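Long-range contact in beta-lactamase (Nostoc sp., PDB 6NHS), which probably hydrolyses the beta-lactam ring of penicillin-type antibiotics as a class D serine beta-lactamase: residues 135-143 and 156-167. Numbering follows the deposited sequence.
With EDO (1,2-ethanediol), chain F.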
# COMPACT_ATOMS: atom_id res chain seq x y z
N VAL A 135 6.64 -9.51 -11.06
CA VAL A 135 5.31 -9.12 -10.59
C VAL A 135 4.68 -8.09 -11.52
O VAL A 135 3.45 -8.02 -11.63
CB VAL A 135 5.41 -8.59 -9.14
CG1 VAL A 135 4.11 -7.94 -8.68
CG2 VAL A 135 5.80 -9.73 -8.19
N GLY A 136 5.49 -7.30 -12.20
CA GLY A 136 4.96 -6.21 -13.00
C GLY A 136 4.52 -5.02 -12.17
O GLY A 136 3.48 -4.42 -12.46
N TYR A 137 5.30 -4.65 -11.14
CA TYR A 137 4.85 -3.67 -10.16
C TYR A 137 5.08 -2.25 -10.67
O TYR A 137 6.23 -1.85 -10.89
CB TYR A 137 5.59 -3.88 -8.83
CG TYR A 137 5.09 -2.97 -7.73
CD1 TYR A 137 5.65 -1.71 -7.54
CD2 TYR A 137 4.06 -3.37 -6.89
CE1 TYR A 137 5.19 -0.87 -6.54
CE2 TYR A 137 3.60 -2.53 -5.87
CZ TYR A 137 4.18 -1.28 -5.70
OH TYR A 137 3.74 -0.43 -4.71
N GLY A 138 4.00 -1.49 -10.83
CA GLY A 138 4.13 -0.07 -11.16
C GLY A 138 4.86 0.17 -12.47
O GLY A 138 4.69 -0.56 -13.45
N ASN A 139 5.71 1.21 -12.49
CA ASN A 139 6.49 1.54 -13.68
C ASN A 139 7.81 0.77 -13.76
O ASN A 139 8.65 1.09 -14.61
CB ASN A 139 6.76 3.06 -13.74
CG ASN A 139 7.77 3.54 -12.70
OD1 ASN A 139 8.19 2.80 -11.83
ND2 ASN A 139 8.15 4.82 -12.79
N LEU A 140 8.02 -0.21 -12.88
CA LEU A 140 9.08 -1.21 -12.99
C LEU A 140 10.49 -0.64 -12.81
O LEU A 140 11.46 -1.30 -13.17
CB LEU A 140 9.02 -1.96 -14.33
CG LEU A 140 7.66 -2.48 -14.80
CD1 LEU A 140 7.81 -3.13 -16.17
CD2 LEU A 140 7.10 -3.46 -13.81
N GLN A 141 10.63 0.57 -12.28
CA GLN A 141 11.92 1.25 -12.22
C GLN A 141 12.33 1.45 -10.76
O GLN A 141 11.61 2.12 -10.01
CB GLN A 141 11.87 2.59 -12.95
CG GLN A 141 11.55 2.46 -14.43
CD GLN A 141 11.09 3.77 -15.03
OE1 GLN A 141 11.77 4.79 -14.93
NE2 GLN A 141 9.90 3.75 -15.65
N ILE A 142 13.46 0.88 -10.37
CA ILE A 142 13.97 1.06 -9.02
C ILE A 142 15.27 1.86 -9.00
O ILE A 142 15.90 2.00 -7.95
CB ILE A 142 14.14 -0.28 -8.29
CG1 ILE A 142 15.31 -1.08 -8.87
CG2 ILE A 142 12.84 -1.09 -8.35
CD1 ILE A 142 15.66 -2.32 -8.06
N GLY A 143 15.69 2.39 -10.15
CA GLY A 143 16.89 3.21 -10.19
C GLY A 143 18.17 2.40 -10.11
O GLY A 143 18.23 1.21 -10.46
N PRO A 156 13.02 6.42 -8.68
CA PRO A 156 12.08 6.66 -9.78
C PRO A 156 10.84 5.78 -9.80
O PRO A 156 10.05 5.91 -10.74
CB PRO A 156 12.95 6.37 -11.01
CG PRO A 156 13.88 5.30 -10.55
CD PRO A 156 14.16 5.58 -9.09
N LEU A 157 10.64 4.90 -8.82
CA LEU A 157 9.49 4.01 -8.84
C LEU A 157 8.19 4.80 -8.68
O LEU A 157 8.06 5.62 -7.77
CB LEU A 157 9.59 2.96 -7.74
CG LEU A 157 8.46 1.92 -7.73
CD1 LEU A 157 8.45 1.15 -9.06
CD2 LEU A 157 8.58 0.96 -6.54
N GLN A 158 7.24 4.56 -9.58
CA GLN A 158 5.91 5.14 -9.46
C GLN A 158 4.87 4.08 -9.81
O GLN A 158 5.19 3.04 -10.41
CB GLN A 158 5.75 6.37 -10.36
CG GLN A 158 6.71 7.52 -10.03
CD GLN A 158 6.47 8.74 -10.90
OE1 GLN A 158 5.36 9.26 -10.96
NE2 GLN A 158 7.50 9.20 -11.58
N ILE A 159 3.62 4.33 -9.42
CA ILE A 159 2.54 3.38 -9.65
C ILE A 159 1.23 4.15 -9.76
O ILE A 159 1.04 5.18 -9.11
CB ILE A 159 2.50 2.32 -8.52
CG1 ILE A 159 1.55 1.18 -8.87
CG2 ILE A 159 2.12 2.95 -7.17
CD1 ILE A 159 1.72 -0.03 -7.98
N THR A 160 0.33 3.65 -10.63
CA THR A 160 -1.01 4.23 -10.75
C THR A 160 -1.97 3.52 -9.80
O THR A 160 -1.72 2.40 -9.36
CB THR A 160 -1.52 4.09 -12.18
OG1 THR A 160 -1.93 2.74 -12.41
CG2 THR A 160 -0.43 4.48 -13.21
N PRO A 161 -3.09 4.15 -9.46
CA PRO A 161 -4.10 3.43 -8.66
C PRO A 161 -4.59 2.15 -9.32
O PRO A 161 -4.77 1.14 -8.64
CB PRO A 161 -5.22 4.47 -8.49
CG PRO A 161 -4.53 5.79 -8.62
CD PRO A 161 -3.43 5.57 -9.64
N LYS A 162 -4.80 2.18 -10.65
CA LYS A 162 -5.15 0.96 -11.38
C LYS A 162 -4.12 -0.15 -11.16
O LYS A 162 -4.48 -1.32 -10.99
CB LYS A 162 -5.29 1.25 -12.87
CG LYS A 162 -6.65 1.77 -13.29
CD LYS A 162 -6.71 2.00 -14.79
CE LYS A 162 -8.13 2.22 -15.25
NZ LYS A 162 -8.18 2.53 -16.70
N GLN A 163 -2.83 0.20 -11.19
CA GLN A 163 -1.78 -0.80 -11.00
C GLN A 163 -1.71 -1.29 -9.56
O GLN A 163 -1.32 -2.44 -9.32
CB GLN A 163 -0.43 -0.23 -11.46
CG GLN A 163 -0.34 -0.03 -12.99
CD GLN A 163 0.82 0.86 -13.40
OE1 GLN A 163 1.45 1.50 -12.56
NE2 GLN A 163 1.10 0.91 -14.70
N GLN A 164 -2.08 -0.45 -8.59
CA GLN A 164 -2.23 -0.96 -7.22
C GLN A 164 -3.29 -2.05 -7.18
O GLN A 164 -3.07 -3.11 -6.59
CB GLN A 164 -2.58 0.19 -6.27
CG GLN A 164 -1.50 1.26 -6.15
CD GLN A 164 -0.56 1.03 -4.98
OE1 GLN A 164 -0.38 -0.10 -4.53
NE2 GLN A 164 0.03 2.11 -4.47
N ILE A 165 -4.44 -1.80 -7.82
CA ILE A 165 -5.51 -2.79 -7.88
C ILE A 165 -5.02 -4.07 -8.53
O ILE A 165 -5.21 -5.18 -8.00
CB ILE A 165 -6.73 -2.21 -8.63
CG1 ILE A 165 -7.28 -0.98 -7.92
CG2 ILE A 165 -7.81 -3.27 -8.80
CD1 ILE A 165 -7.99 -1.30 -6.65
N GLU A 166 -4.39 -3.95 -9.71
CA GLU A 166 -3.93 -5.13 -10.43
C GLU A 166 -2.97 -5.96 -9.57
O GLU A 166 -3.09 -7.19 -9.50
CB GLU A 166 -3.26 -4.71 -11.74
CG GLU A 166 -2.38 -5.77 -12.37
CD GLU A 166 -3.14 -6.78 -13.20
OE1 GLU A 166 -4.34 -7.02 -12.92
OE2 GLU A 166 -2.54 -7.34 -14.14
N PHE A 167 -2.03 -5.29 -8.90
CA PHE A 167 -1.09 -5.98 -8.03
C PHE A 167 -1.82 -6.71 -6.90
O PHE A 167 -1.57 -7.90 -6.65
CB PHE A 167 -0.07 -4.96 -7.49
CG PHE A 167 0.69 -5.42 -6.27
CD1 PHE A 167 1.46 -6.57 -6.30
CD2 PHE A 167 0.65 -4.68 -5.10
CE1 PHE A 167 2.16 -6.99 -5.18
CE2 PHE A 167 1.34 -5.09 -3.97
CZ PHE A 167 2.10 -6.24 -4.02
C1 EDO F . 15.27 1.00 -13.62
O1 EDO F . 15.23 2.28 -12.98
C2 EDO F . 15.77 -0.06 -12.64
O2 EDO F . 14.77 -1.07 -12.46
O HOH W 1 1.76 -1.27 -3.26
O HOH W 2 1.33 -3.02 -10.36
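Asn139 joins the loop 135-143 to the run 156-160 that leads into helix 161-172 with three hydrogen bonds. Its backbone N donates to Gln158 O at 2.8 Å. Its ND2 gives a nearly straight bond to Pro156 O, 3.0 Å, with the acceptor in the amide plane. Its OD1 takes Gln158 N at 3.0 Å from above the carbonyl plane. With CG set between the backbone N and the carbonyl carbon (chi1 72°), the amide faces the Pro156-Gln158 backbone, ND2 toward Pro156 O and OD1 toward Gln158 N.

Tyr137 makes much of the apolar part of the contact. CG lies anti to the backbone N (chi1 -175°), and the ring turns its CD2/CE2 edge onto the face of Phe167. This pair is T-shaped, with centroids 5.2 Å apart and planes at 82°. Ile159 CD1 sits over one Tyr137 face, a CH-pi contact 3.8 Å from the centroid. Leu157 CD2 comes obliquely to CE1.

In the two-part serine beta-lactamase fold, helical part and antiparallel sheet, the loop 135-143 follows helix 125-135. Phe65 and Phe68 of helix 65-76 also meet the Tyr137 ring, and Ile159 and Gln164 touch Trp216 on strand 213-223. A water links Tyr137 OH to Gln164 OE1, while Gln164 NE2 bonds to Thr64. Thr160 and Gln163 form the capping box of helix 161-172. Gln163 OE1, which accepts from Thr160 N, also approaches Gly138 CA at 3.4 Å.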